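Myo-inositol phosphohydrolase (PDB 4WU3) is a PTP-like phosphatase that probably removes phosphate from phytate and related inositol polyphosphates, and here binds inositol-(1,3,4,5)-tetrakisphosphate. Local coordinates at residues K108-K112 with D235-H239; H306-Y310 with Y321-A325; I418-E424 with Y504-T510. The protein carries 2 engineered substitutions. All blocks are in the same frame, centred on the assembly; numbering follows the deposited sequence.

Interaction 1: residues K108-K112 with D235-H239; sequences KVPVK and DAWLH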
loop_
_atom_site.group_PDB
_atom_site.type_symbol
_atom_site.label_atom_id
_atom_site.label_comp_id
_atom_site.label_asym_id
_atom_site.label_seq_id
_atom_site.Cartn_x
_atom_site.Cartn_y
_atom_site.Cartn_z
ATOM N N LYS A 108 -26.226 -20.016 19.881
ATOM C CA LYS A 108 -25.069 -20.152 20.744
ATOM C C LYS A 108 -24.853 -18.959 21.666
ATOM O O LYS A 108 -24.447 -19.135 22.813
ATOM C CB LYS A 108 -23.804 -20.382 19.920
ATOM C CG LYS A 108 -22.545 -20.436 20.771
ATOM C CD LYS A 108 -21.433 -21.198 20.073
ATOM C CE LYS A 108 -20.348 -21.614 21.055
ATOM N NZ LYS A 108 -20.796 -22.771 21.878
ATOM N N VAL A 109 -25.090 -17.746 21.179
ATOM C CA VAL A 109 -24.786 -16.568 21.999
ATOM C C VAL A 109 -25.848 -16.378 23.087
ATOM O O VAL A 109 -27.035 -16.625 22.871
ATOM C CB VAL A 109 -24.594 -15.279 21.165
ATOM C CG1 VAL A 109 -23.386 -15.418 20.248
ATOM C CG2 VAL A 109 -25.842 -14.949 20.364
ATOM N N PRO A 110 -25.414 -15.968 24.279
ATOM C CA PRO A 110 -26.326 -15.909 25.407
ATOM C C PRO A 110 -27.147 -14.621 25.458
ATOM O O PRO A 110 -27.247 -13.997 26.509
ATOM C CB PRO A 110 -25.387 -16.014 26.611
ATOM C CG PRO A 110 -24.120 -15.385 26.140
ATOM C CD PRO A 110 -24.023 -15.674 24.665
ATOM N N VAL A 111 -27.734 -14.234 24.330
ATOM C CA VAL A 111 -28.702 -13.142 24.311
ATOM C C VAL A 111 -29.847 -13.535 23.397
ATOM O O VAL A 111 -29.748 -14.506 22.654
ATOM C CB VAL A 111 -28.095 -11.798 23.821
ATOM C CG1 VAL A 111 -27.019 -11.324 24.780
ATOM C CG2 VAL A 111 -27.530 -11.933 22.417
ATOM N N LYS A 112 -30.931 -12.773 23.468
ATOM C CA LYS A 112 -32.020 -12.900 22.523
ATOM C C LYS A 112 -31.661 -12.165 21.250
ATOM O O LYS A 112 -30.803 -11.296 21.262
ATOM C CB LYS A 112 -33.294 -12.309 23.110
ATOM C CG LYS A 112 -33.706 -12.939 24.435
ATOM C CD LYS A 112 -35.085 -12.460 24.871
ATOM C CE LYS A 112 -35.058 -11.037 25.419
ATOM N NZ LYS A 112 -34.169 -10.879 26.604
ATOM N N ASP A 235 -26.810 -3.731 26.855
ATOM C CA ASP A 235 -26.818 -5.168 26.861
ATOM C C ASP A 235 -26.584 -5.726 25.461
ATOM O O ASP A 235 -26.914 -6.873 25.160
ATOM C CB ASP A 235 -28.133 -5.652 27.428
ATOM C CG ASP A 235 -29.318 -5.149 26.650
ATOM O OD1 ASP A 235 -29.202 -4.127 25.947
ATOM O OD2 ASP A 235 -30.389 -5.779 26.741
ATOM N N ALA A 236 -26.013 -4.908 24.597
ATOM C CA ALA A 236 -25.904 -5.262 23.197
ATOM C C ALA A 236 -24.833 -6.322 22.973
ATOM O O ALA A 236 -23.764 -6.275 23.572
ATOM C CB ALA A 236 -25.596 -4.026 22.375
ATOM N N TRP A 237 -25.128 -7.281 22.106
ATOM C CA TRP A 237 -24.139 -8.262 21.725
ATOM C C TRP A 237 -23.736 -7.972 20.291
ATOM O O TRP A 237 -24.586 -7.871 19.418
ATOM C CB TRP A 237 -24.694 -9.677 21.857
ATOM C CG TRP A 237 -23.667 -10.699 21.556
ATOM C CD1 TRP A 237 -23.208 -11.045 20.327
ATOM C CD2 TRP A 237 -22.946 -11.492 22.494
ATOM N NE1 TRP A 237 -22.245 -12.005 20.433
ATOM C CE2 TRP A 237 -22.055 -12.296 21.758
ATOM C CE3 TRP A 237 -22.950 -11.589 23.884
ATOM C CZ2 TRP A 237 -21.195 -13.208 22.364
ATOM C CZ3 TRP A 237 -22.086 -12.478 24.485
ATOM C CH2 TRP A 237 -21.225 -13.280 23.727
ATOM N N LEU A 238 -22.434 -7.816 20.071
ATOM C CA LEU A 238 -21.884 -7.498 18.756
ATOM C C LEU A 238 -21.198 -8.696 18.109
ATOM O O LEU A 238 -20.320 -9.321 18.696
ATOM C CB LEU A 238 -20.875 -6.355 18.875
ATOM C CG LEU A 238 -21.447 -4.990 19.267
ATOM C CD1 LEU A 238 -20.392 -3.906 19.098
ATOM C CD2 LEU A 238 -22.679 -4.656 18.445
ATOM N N HIS A 239 -21.612 -9.009 16.888
ATOM C CA HIS A 239 -20.973 -10.053 16.115
ATOM C C HIS A 239 -20.385 -9.434 14.862
ATOM O O HIS A 239 -21.128 -8.963 14.000
ATOM C CB HIS A 239 -21.977 -11.141 15.723
ATOM C CG HIS A 239 -21.353 -12.272 14.981
ATOM N ND1 HIS A 239 -20.710 -13.306 15.621
ATOM C CD2 HIS A 239 -21.209 -12.498 13.653
ATOM C CE1 HIS A 239 -20.214 -14.136 14.721
ATOM N NE2 HIS A 239 -20.506 -13.672 13.518
#
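Trp237 meets Val111, Val109 and Pro110 in turn from CB outward, and walking out along its side chain shows how a short turn can lie against an indole. The walk begins at Trp237 CB, where Val111 CG2 rests 3.7 Å away. Both methyls of Val111 stay at this inner end: CG2 also comes near Trp237 CG, while CG1 reaches Trp237 CE3 at 4.2 Å. With CG anti to the backbone nitrogen (chi1 -176°), the indole is carried from the strand to lie beneath the turn. Along the pyrrole side, Val109 CG1 approaches Trp237 NE1 at 3.6 Å in a purely apolar contact; the N-H itself is hydrogen-bonded to Ser92 OG. Val109 CB stands over the same ring, 4.2 Å from the centroid of the Trp237 five-membered ring and only 19° off its normal, a CH-pi contact. At the far rim Pro110 takes over. Pro110 CD lies 3.7 Å from Trp237 CZ3 and 4.1 Å from the centroid of the six-membered ring, above the same face that Val109 covers. Pro110 is the centre of an inverse gamma turn, which probably helps to set the three residues at successive places along the indole. Replacing Trp237 with an alanine would probably leave Val109 and Pro110 facing a gap and Ser92 without its indole donor. The turn follows helix 99-108, whereas Trp237 begins strand 237-241 in the five-stranded sheet, a strand that in PTP-like phosphatases leads into the phosphate-binding loop. No hydrogen bond links the two segments; they are joined by dispersion and CH-pi contacts, with the polar indole nitrogen satisfied from elsewhere, so shape more than charge matches them.

Interaction 2: residues H306-Y310 with Y321-A325; sequences HFYDY and YSVWA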
loop_
_atom_site.group_PDB
_atom_site.type_symbol
_atom_site.label_atom_id
_atom_site.label_comp_id
_atom_site.label_asym_id
_atom_site.label_seq_id
_atom_site.Cartn_x
_atom_site.Cartn_y
_atom_site.Cartn_z
ATOM N N HIS A 306 -2.778 3.282 16.370
ATOM C CA HIS A 306 -3.301 4.642 16.482
ATOM C C HIS A 306 -4.659 4.658 17.165
ATOM O O HIS A 306 -4.932 5.552 17.963
ATOM C CB HIS A 306 -3.411 5.312 15.113
ATOM C CG HIS A 306 -2.107 5.432 14.395
ATOM N ND1 HIS A 306 -0.956 5.879 15.009
ATOM C CD2 HIS A 306 -1.771 5.171 13.110
ATOM C CE1 HIS A 306 0.033 5.878 14.133
ATOM N NE2 HIS A 306 -0.435 5.454 12.973
ATOM N N PHE A 307 -5.511 3.688 16.843
ATOM C CA PHE A 307 -6.804 3.562 17.517
ATOM C C PHE A 307 -6.619 3.317 19.019
ATOM O O PHE A 307 -7.346 3.897 19.836
ATOM C CB PHE A 307 -7.639 2.432 16.901
ATOM C CG PHE A 307 -9.044 2.348 17.443
ATOM C CD1 PHE A 307 -10.037 3.191 16.972
ATOM C CD2 PHE A 307 -9.368 1.428 18.417
ATOM C CE1 PHE A 307 -11.328 3.113 17.473
ATOM C CE2 PHE A 307 -10.651 1.355 18.923
ATOM C CZ PHE A 307 -11.635 2.194 18.451
ATOM N N TYR A 308 -5.660 2.466 19.390
ATOM C CA TYR A 308 -5.346 2.246 20.814
ATOM C C TYR A 308 -5.008 3.557 21.527
ATOM O O TYR A 308 -5.578 3.881 22.588
ATOM C CB TYR A 308 -4.169 1.287 20.965
ATOM C CG TYR A 308 -3.826 0.935 22.394
ATOM C CD1 TYR A 308 -4.491 -0.091 23.051
ATOM C CD2 TYR A 308 -2.829 1.617 23.087
ATOM C CE1 TYR A 308 -4.178 -0.431 24.351
ATOM C CE2 TYR A 308 -2.510 1.281 24.396
ATOM C CZ TYR A 308 -3.186 0.249 25.018
ATOM O OH TYR A 308 -2.887 -0.100 26.324
ATOM N N ASP A 309 -4.074 4.300 20.936
ATOM C CA ASP A 309 -3.681 5.613 21.447
ATOM C C ASP A 309 -4.876 6.561 21.562
ATOM O O ASP A 309 -4.986 7.285 22.537
ATOM C CB ASP A 309 -2.602 6.242 20.555
ATOM C CG ASP A 309 -1.287 5.520 20.638
ATOM O OD1 ASP A 309 -1.132 4.705 21.548
ATOM O OD2 ASP A 309 -0.408 5.750 19.786
ATOM N N TYR A 310 -5.755 6.555 20.564
ATOM C CA TYR A 310 -6.923 7.426 20.559
ATOM C C TYR A 310 -7.843 7.115 21.734
ATOM O O TYR A 310 -8.289 8.019 22.445
ATOM C CB TYR A 310 -7.711 7.275 19.260
ATOM C CG TYR A 310 -9.119 7.799 19.364
ATOM C CD1 TYR A 310 -9.370 9.160 19.396
ATOM C CD2 TYR A 310 -10.205 6.927 19.429
ATOM C CE1 TYR A 310 -10.654 9.642 19.494
ATOM C CE2 TYR A 310 -11.496 7.407 19.520
ATOM C CZ TYR A 310 -11.713 8.764 19.553
ATOM O OH TYR A 310 -12.998 9.247 19.667
ATOM N N TYR A 321 -12.580 10.313 16.069
ATOM C CA TYR A 321 -11.304 9.688 15.755
ATOM C C TYR A 321 -10.612 10.417 14.606
ATOM O O TYR A 321 -9.411 10.689 14.667
ATOM C CB TYR A 321 -11.462 8.199 15.407
ATOM C CG TYR A 321 -10.164 7.624 14.913
ATOM C CD1 TYR A 321 -9.220 7.144 15.795
ATOM C CD2 TYR A 321 -9.847 7.639 13.573
ATOM C CE1 TYR A 321 -8.003 6.654 15.346
ATOM C CE2 TYR A 321 -8.633 7.150 13.115
ATOM C CZ TYR A 321 -7.717 6.658 14.008
ATOM O OH TYR A 321 -6.510 6.172 13.561
ATOM N N SER A 322 -11.374 10.733 13.565
ATOM C CA SER A 322 -10.831 11.434 12.400
ATOM C C SER A 322 -10.199 12.770 12.789
ATOM O O SER A 322 -9.170 13.155 12.233
ATOM C CB SER A 322 -11.929 11.663 11.359
ATOM O OG SER A 322 -13.020 12.359 11.937
ATOM N N VAL A 323 -10.812 13.460 13.753
ATOM C CA VAL A 323 -10.319 14.757 14.204
ATOM C C VAL A 323 -9.038 14.576 15.005
ATOM O O VAL A 323 -8.037 15.247 14.755
ATOM C CB VAL A 323 -11.383 15.526 15.027
ATOM C CG1 VAL A 323 -10.821 16.839 15.547
ATOM C CG2 VAL A 323 -12.611 15.809 14.176
ATOM N N TRP A 324 -9.063 13.659 15.962
ATOM C CA TRP A 324 -7.867 13.333 16.717
ATOM C C TRP A 324 -6.738 12.896 15.773
ATOM O O TRP A 324 -5.594 13.337 15.909
ATOM C CB TRP A 324 -8.178 12.224 17.720
ATOM C CG TRP A 324 -6.982 11.708 18.426
ATOM C CD1 TRP A 324 -6.476 12.147 19.621
ATOM C CD2 TRP A 324 -6.136 10.635 18.002
ATOM N NE1 TRP A 324 -5.361 11.414 19.958
ATOM C CE2 TRP A 324 -5.129 10.484 18.976
ATOM C CE3 TRP A 324 -6.123 9.798 16.884
ATOM C CZ2 TRP A 324 -4.131 9.529 18.868
ATOM C CZ3 TRP A 324 -5.130 8.857 16.774
ATOM C CH2 TRP A 324 -4.144 8.725 17.760
ATOM N N ALA A 325 -7.056 12.027 14.820
ATOM C CA ALA A 325 -6.029 11.455 13.950
ATOM C C ALA A 325 -5.373 12.525 13.082
ATOM O O ALA A 325 -4.164 12.490 12.856
ATOM C CB ALA A 325 -6.607 10.356 13.075
#
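Tyr310, Tyr321 and Trp324 each place CG anti to the backbone nitrogen (chi1 162° for Tyr310), and this shared choice brings three rings together between helices 291-313 and 321-327. The local helix axes cross at nearly a right angle, 10.7 Å apart, with Tyr310 set between the two aromatic groups of its partner. Tyr321 turns an edge to the face of Tyr310 in a T-shaped pair: the planes stand at 84°, and Tyr321 CD1 comes to 3.6 Å from Tyr310 CG. The backbone joins in, as Tyr321 CA lies over the face of Tyr310, 4.1 Å from the centroid of that ring. Tyr310 in turn presents its own edge to the face of Trp324, CD1 reaching Trp324 CG at 3.6 Å, while Tyr310 CB sits almost squarely above the six-membered ring, 3.8 Å from its centroid. One turn earlier on the first helix, His306 CB touches Tyr321 OH at 3.6 Å.

Two of the polar ends find partners outside the two segments: Tyr310 OH bonds to Thr319 O and Trp324 NE1 to Glu313. Asp309, whose CB packs on Trp324, carries its carboxylate to Lys329 of the second subunit. The contact thus illustrates an aromatic cluster in which edge-to-face geometry sets ring hydrogens against pi clouds, joining two helices with no hydrogen bond between the segments.

Interaction 3: residues I418-E424 with Y504-T510; sequences IMDLRQE and YYRIAAT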
loop_
_atom_site.group_PDB
_atom_site.type_symbol
_atom_site.label_atom_id
_atom_site.label_comp_id
_atom_site.label_asym_id
_atom_site.label_seq_id
_atom_site.Cartn_x
_atom_site.Cartn_y
_atom_site.Cartn_z
ATOM N N ILE A 418 -37.050 31.344 -12.248
ATOM C CA ILE A 418 -35.714 30.819 -12.498
ATOM C C ILE A 418 -35.451 29.766 -11.420
ATOM O O ILE A 418 -35.464 30.075 -10.222
ATOM C CB ILE A 418 -34.644 31.929 -12.430
ATOM C CG1 ILE A 418 -34.874 32.980 -13.532
ATOM C CG2 ILE A 418 -33.246 31.344 -12.522
ATOM C CD1 ILE A 418 -34.928 32.437 -14.948
ATOM N N MET A 419 -35.262 28.524 -11.856
ATOM C CA MET A 419 -35.000 27.416 -10.951
ATOM C C MET A 419 -33.501 27.122 -10.940
ATOM O O MET A 419 -32.980 26.434 -11.817
ATOM C CB MET A 419 -35.785 26.174 -11.374
ATOM C CG MET A 419 -37.281 26.393 -11.580
ATOM S SD MET A 419 -38.192 26.841 -10.082
ATOM C CE MET A 419 -38.038 25.353 -9.092
ATOM N N ASP A 420 -32.809 27.678 -9.953
ATOM C CA ASP A 420 -31.369 27.521 -9.828
ATOM C C ASP A 420 -31.107 26.200 -9.109
ATOM O O ASP A 420 -31.451 26.049 -7.942
ATOM C CB ASP A 420 -30.805 28.713 -9.056
ATOM C CG ASP A 420 -29.332 28.568 -8.697
ATOM O OD1 ASP A 420 -28.650 27.659 -9.210
ATOM O OD2 ASP A 420 -28.855 29.380 -7.876
ATOM N N LEU A 421 -30.501 25.243 -9.806
ATOM C CA LEU A 421 -30.337 23.901 -9.272
ATOM C C LEU A 421 -28.947 23.635 -8.710
ATOM O O LEU A 421 -28.570 22.485 -8.527
ATOM C CB LEU A 421 -30.606 22.879 -10.371
ATOM C CG LEU A 421 -31.953 22.971 -11.088
ATOM C CD1 LEU A 421 -31.943 22.117 -12.342
ATOM C CD2 LEU A 421 -33.073 22.554 -10.145
ATOM N N ARG A 422 -28.190 24.684 -8.418
ATOM C CA ARG A 422 -26.774 24.533 -8.087
ATOM C C ARG A 422 -26.462 24.444 -6.590
ATOM O O ARG A 422 -26.702 25.393 -5.837
ATOM C CB ARG A 422 -26.002 25.698 -8.679
ATOM C CG ARG A 422 -26.165 25.846 -10.179
ATOM C CD ARG A 422 -25.285 26.976 -10.682
ATOM N NE ARG A 422 -23.869 26.630 -10.632
ATOM C CZ ARG A 422 -22.893 27.431 -11.043
ATOM N NH1 ARG A 422 -23.171 28.639 -11.528
ATOM N NH2 ARG A 422 -21.633 27.021 -10.975
ATOM N N GLN A 423 -25.898 23.315 -6.163
ATOM C CA GLN A 423 -25.489 23.180 -4.766
ATOM C C GLN A 423 -24.275 24.049 -4.489
ATOM O O GLN A 423 -24.149 24.646 -3.422
ATOM C CB GLN A 423 -25.148 21.736 -4.404
ATOM C CG GLN A 423 -24.759 21.613 -2.936
ATOM C CD GLN A 423 -24.404 20.206 -2.506
ATOM O OE1 GLN A 423 -23.523 19.558 -3.089
ATOM N NE2 GLN A 423 -25.065 19.734 -1.449
ATOM N N GLU A 424 -23.380 24.108 -5.469
ATOM C CA GLU A 424 -22.139 24.851 -5.334
ATOM C C GLU A 424 -22.437 26.341 -5.175
ATOM O O GLU A 424 -23.428 26.856 -5.717
ATOM C CB GLU A 424 -21.233 24.611 -6.549
ATOM C CG GLU A 424 -21.784 25.123 -7.875
ATOM C CD GLU A 424 -22.525 24.065 -8.679
ATOM O OE1 GLU A 424 -22.977 23.064 -8.094
ATOM O OE2 GLU A 424 -22.660 24.238 -9.905
ATOM N N TYR A 504 -37.570 33.565 -8.137
ATOM C CA TYR A 504 -36.387 32.754 -7.967
ATOM C C TYR A 504 -36.646 31.617 -7.004
ATOM O O TYR A 504 -37.280 31.800 -5.980
ATOM C CB TYR A 504 -35.237 33.619 -7.454
ATOM C CG TYR A 504 -33.941 32.881 -7.181
ATOM C CD1 TYR A 504 -33.032 32.628 -8.208
ATOM C CD2 TYR A 504 -33.613 32.466 -5.899
ATOM C CE1 TYR A 504 -31.842 31.966 -7.966
ATOM C CE2 TYR A 504 -32.427 31.813 -5.638
ATOM C CZ TYR A 504 -31.540 31.566 -6.674
ATOM O OH TYR A 504 -30.351 30.909 -6.423
ATOM N N TYR A 505 -36.162 30.432 -7.347
ATOM C CA TYR A 505 -36.203 29.313 -6.429
ATOM C C TYR A 505 -34.905 28.511 -6.549
ATOM O O TYR A 505 -34.376 28.315 -7.638
ATOM C CB TYR A 505 -37.441 28.430 -6.667
ATOM C CG TYR A 505 -37.707 27.493 -5.512
ATOM C CD1 TYR A 505 -38.519 27.871 -4.452
ATOM C CD2 TYR A 505 -37.110 26.241 -5.459
ATOM C CE1 TYR A 505 -38.731 27.027 -3.374
ATOM C CE2 TYR A 505 -37.314 25.390 -4.389
ATOM C CZ TYR A 505 -38.124 25.785 -3.346
ATOM O OH TYR A 505 -38.307 24.930 -2.278
ATOM N N ARG A 506 -34.399 28.064 -5.407
ATOM C CA ARG A 506 -33.118 27.395 -5.328
ATOM C C ARG A 506 -33.254 25.956 -4.844
ATOM O O ARG A 506 -33.815 25.712 -3.785
ATOM C CB ARG A 506 -32.221 28.160 -4.349
ATOM C CG ARG A 506 -30.828 27.568 -4.188
ATOM C CD ARG A 506 -30.002 27.799 -5.431
ATOM N NE ARG A 506 -28.595 27.491 -5.214
ATOM C CZ ARG A 506 -27.690 28.356 -4.767
ATOM N NH1 ARG A 506 -28.032 29.599 -4.470
ATOM N NH2 ARG A 506 -26.433 27.971 -4.614
ATOM N N ILE A 507 -32.746 25.005 -5.622
ATOM C CA ILE A 507 -32.555 23.645 -5.127
ATOM C C ILE A 507 -31.056 23.347 -5.179
ATOM O O ILE A 507 -30.408 23.511 -6.221
ATOM C CB ILE A 507 -33.363 22.605 -5.943
ATOM C CG1 ILE A 507 -34.856 22.921 -5.850
ATOM C CG2 ILE A 507 -33.109 21.199 -5.419
ATOM C CD1 ILE A 507 -35.725 22.129 -6.798
ATOM N N ALA A 508 -30.501 22.934 -4.048
ATOM C CA ALA A 508 -29.068 22.729 -3.936
ATOM C C ALA A 508 -28.657 21.321 -4.393
ATOM O O ALA A 508 -28.301 20.462 -3.582
ATOM C CB ALA A 508 -28.617 22.991 -2.506
ATOM N N ALA A 509 -28.687 21.100 -5.705
ATOM C CA ALA A 509 -28.407 19.781 -6.266
ATOM C C ALA A 509 -26.918 19.633 -6.542
ATOM O O ALA A 509 -26.300 20.501 -7.149
ATOM C CB ALA A 509 -29.218 19.558 -7.536
ATOM N N THR A 510 -26.338 18.531 -6.073
ATOM C CA THR A 510 -24.901 18.306 -6.215
ATOM C C THR A 510 -24.557 17.994 -7.659
ATOM O O THR A 510 -25.249 17.228 -8.313
ATOM C CB THR A 510 -24.422 17.160 -5.319
ATOM O OG1 THR A 510 -24.738 17.464 -3.957
ATOM C CG2 THR A 510 -22.908 16.966 -5.466
#
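The guanidinium of Arg506 has Asp420 OD2 over one face and Arg422 O at its edge, two quite different uses of one flat cation. The carboxylate oxygen stands 3.0 Å above the guanidinium plane, so the salt bridge (Asp420 OD2 to Arg506 NE, 3.3 Å) rests on charge alone, with no N-H aimed at it. At the edge, NE and NH2 of Arg506 both grip Arg422 O, each at 2.9 Å, and its NH1 forms a salt bridge with Glu456. Asp420 OD2 is otherwise served by Tyr504 OH, which donates at 2.6 Å to its anti lone pair, and by His426; Asp420 OD1 accepts from Arg422 N in an Asx turn. The guanidinium of Arg422 likewise works by its edge, NE meeting Glu424 OE2 at 2.8 Å, while NH1 forms salt bridges with Glu395 and Asp345.

These groups stand on neighbouring parallel strands, 416-422 and 503-509, at one side of the five-stranded sheet. Tyr505 N, Asp420 N and Ile507 N pair in turn with Ile418 O, Tyr505 O and Asp420 O. On the sheet face opposite Asp420, Met419 SD packs against Tyr505 CB at 3.8 Å. Further toward the C-terminal ends of the two segments, Gln423 N bonds to Ala509 O, and Thr510 OG1 donates to Gln423 OE1 at 2.6 Å.

Both segments then point to the ligand pocket. Glu424 and Ala509 O each hold Arg546, which lines the inositol tetrakisphosphate site, so a buried network of charges and backbone carbonyls probably helps to position this first-shell arginine.

How the interactions relate
From the N terminus the three contacts come in series, with none nested and none crossing. Interaction 1 closes a long excursion of mixed helix and strand, bringing strand 237-241 back to the turn after helix 99-108. Interaction 2 closes a short connection, ten residues between its segments, from helix 291-313 to helix 321-327, near the second subunit. Interaction 3 joins strands 416-422 and 503-509 across 79 intervening residues, in a sheet whose strand order repeats that of the sheet containing 237-241. Interactions 1 and 3 thus belong to two similarly built phosphatase units, their centres about 47 Å apart, on opposite sides of the chain's centre.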